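Local atomic coordinates of citrate synthase (Pyrobaculum aerophilum, PDB entry 2IBP), a protein that probably catalyses the condensation of oxaloacetate with acetyl-CoA and water to give citrate and CoA, a step of the tricarboxylic acid cycle. Residues T34-I39 with H211-V216. Numbering follows the deposited sequence.
Sequences TSISDI and HADHEV
Ser-37 OG and the backbone N of Glu-215 hydrogen-bond between strand 37-40 and the loop joining helices 198-210 and 218-227. The hydroxyl is used both ways: it donates to Asp-213 OD2 (OG to OD2 2.7 Å) and accepts from Glu-215 N in a fairly straight bond (N to OG 3.2 Å, 160° at the hydrogen). The serine proton reaches the carboxylate on its anti side, somewhat out of plane, and His-378 NE2 from helix 363-382 bonds to the same oxygen.

The Glu-215 side chain reaches two residues further along the strand. With CD anti to CA (chi2 -176°) the chain runs out extended, and OE2 accepts from the backbone N of Ile-39 (3.0 Å), which lies above the carboxylate plane; the bond is bent to 136°. Two waters also donate to OE2, one shared with Ser-37 O and the other with Ile-39 O, and so tie these two carbonyls to the glutamate. Three donors at one oxygen would probably ease the nearness of a like charge, Asp-38 OD1, 3.6 Å from OE2; OD2 of that aspartate is bonded to His-399 of the second subunit.

Ile-39 CD1 sits over one face of the His-214 imidazole, offset toward CE1 and NE2, in a CH-pi contact, while NE2 of His-214 is hydrogen-bonded to Tyr-292 OH. An alanine in place of Glu-215 would probably leave the Ile-39 amide and both waters without their shared acceptor and open a gap beside the isoleucine.

The side chains of His-214 and His-289, a predicted active-site residue, lie about 4 Å apart. The chemistry thus implies a loop held to the strand by the Ser-37 hydroxyl and the carboxylates of Asp-213 and Glu-215, beside the probable catalytic centre.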
loop_
_atom_site.group_PDB
_atom_site.type_symbol
_atom_site.label_atom_id
_atom_site.label_comp_id
_atom_site.label_asym_id
_atom_site.label_seq_id
_atom_site.Cartn_x
_atom_site.Cartn_y
_atom_site.Cartn_z
ATOM N N THR A 34 14.315 9.364 -12.366
ATOM C CA THR A 34 13.055 9.425 -13.049
ATOM C C THR A 34 13.070 10.462 -14.147
ATOM O O THR A 34 13.865 11.399 -14.114
ATOM C CB THR A 34 11.928 9.836 -12.071
ATOM O OG1 THR A 34 10.650 9.707 -12.702
ATOM C CG2 THR A 34 12.131 11.260 -11.559
ATOM N N SER A 35 12.225 10.240 -15.138
ATOM C CA SER A 35 12.027 11.210 -16.201
ATOM C C SER A 35 10.555 11.617 -16.304
ATOM O O SER A 35 10.180 12.320 -17.232
ATOM C CB SER A 35 12.525 10.652 -17.530
ATOM O OG SER A 35 11.768 9.532 -17.932
ATOM N N ILE A 36 9.763 11.327 -15.273
ATOM C CA ILE A 36 8.325 11.568 -15.323
ATOM C C ILE A 36 7.945 13.017 -15.098
ATOM O O ILE A 36 7.275 13.607 -15.929
ATOM C CB ILE A 36 7.542 10.635 -14.372
ATOM C CG1 ILE A 36 7.792 9.181 -14.786
ATOM C CG2 ILE A 36 6.048 10.943 -14.436
ATOM C CD1 ILE A 36 7.222 8.124 -13.856
ATOM N N SER A 37 8.359 13.579 -13.970
ATOM C CA SER A 37 8.050 14.977 -13.689
ATOM C C SER A 37 9.157 15.605 -12.871
ATOM O O SER A 37 9.956 14.912 -12.239
ATOM C CB SER A 37 6.714 15.119 -12.949
ATOM O OG SER A 37 6.780 14.503 -11.657
ATOM N N ASP A 38 9.200 16.928 -12.891
ATOM C CA ASP A 38 10.210 17.657 -12.160
ATOM C C ASP A 38 9.618 18.953 -11.701
ATOM O O ASP A 38 8.783 19.525 -12.393
ATOM C CB ASP A 38 11.412 17.963 -13.052
ATOM C CG ASP A 38 12.625 18.441 -12.263
ATOM O OD1 ASP A 38 12.782 18.032 -11.090
ATOM O OD2 ASP A 38 13.432 19.221 -12.809
ATOM N N ILE A 39 10.046 19.393 -10.524
ATOM C CA ILE A 39 9.605 20.666 -9.985
ATOM C C ILE A 39 10.800 21.525 -9.658
ATOM O O ILE A 39 11.768 21.041 -9.054
ATOM C CB ILE A 39 8.854 20.489 -8.668
ATOM C CG1 ILE A 39 7.588 19.660 -8.861
ATOM C CG2 ILE A 39 8.508 21.854 -8.062
ATOM C CD1 ILE A 39 7.022 19.154 -7.555
ATOM N N HIS A 211 -2.966 17.747 -11.892
ATOM C CA HIS A 211 -2.602 16.898 -10.761
ATOM C C HIS A 211 -2.085 15.536 -11.167
ATOM O O HIS A 211 -1.887 14.673 -10.313
ATOM C CB HIS A 211 -3.812 16.775 -9.832
ATOM C CG HIS A 211 -4.218 18.091 -9.234
ATOM N ND1 HIS A 211 -4.926 19.037 -9.944
ATOM C CD2 HIS A 211 -3.957 18.643 -8.021
ATOM C CE1 HIS A 211 -5.063 20.128 -9.204
ATOM N NE2 HIS A 211 -4.501 19.907 -8.024
ATOM N N ALA A 212 -1.799 15.360 -12.459
ATOM C CA ALA A 212 -1.407 14.060 -13.004
ATOM C C ALA A 212 -0.165 13.439 -12.375
ATOM O O ALA A 212 -0.098 12.206 -12.231
ATOM C CB ALA A 212 -1.274 14.139 -14.502
ATOM N N ASP A 213 0.828 14.265 -12.057
ATOM C CA ASP A 213 2.007 13.769 -11.339
ATOM C C ASP A 213 2.659 14.901 -10.586
ATOM O O ASP A 213 2.532 16.069 -10.971
ATOM C CB ASP A 213 3.036 13.106 -12.247
ATOM C CG ASP A 213 3.967 12.191 -11.462
ATOM O OD1 ASP A 213 3.442 11.323 -10.735
ATOM O OD2 ASP A 213 5.207 12.359 -11.522
ATOM N N HIS A 214 3.322 14.579 -9.482
ATOM C CA HIS A 214 3.985 15.605 -8.719
ATOM C C HIS A 214 5.038 14.953 -7.847
ATOM O O HIS A 214 4.825 14.744 -6.661
ATOM C CB HIS A 214 2.952 16.402 -7.919
ATOM C CG HIS A 214 3.312 17.845 -7.723
ATOM N ND1 HIS A 214 3.610 18.380 -6.489
ATOM C CD2 HIS A 214 3.498 18.846 -8.619
ATOM C CE1 HIS A 214 3.894 19.666 -6.627
ATOM N NE2 HIS A 214 3.814 19.978 -7.906
ATOM N N GLU A 215 6.109 14.526 -8.515
ATOM C CA GLU A 215 7.220 13.835 -7.880
ATOM C C GLU A 215 6.774 12.601 -7.092
ATOM O O GLU A 215 6.016 11.806 -7.635
ATOM C CB GLU A 215 8.127 14.808 -7.132
ATOM C CG GLU A 215 8.776 15.775 -8.147
ATOM C CD GLU A 215 9.783 16.745 -7.567
ATOM O OE1 GLU A 215 9.796 16.989 -6.337
ATOM O OE2 GLU A 215 10.531 17.315 -8.384
ATOM N N VAL A 216 7.283 12.389 -5.873
ATOM C CA VAL A 216 7.025 11.123 -5.185
ATOM C C VAL A 216 6.471 11.250 -3.767
ATOM O O VAL A 216 7.189 11.016 -2.771
ATOM C CB VAL A 216 8.292 10.221 -5.150
ATOM C CG1 VAL A 216 7.893 8.801 -4.734
ATOM C CG2 VAL A 216 8.964 10.180 -6.508
HETATM O O HOH W 1 11.786 14.844 -9.986
HETATM O O HOH W 2 12.015 19.380 -6.957
#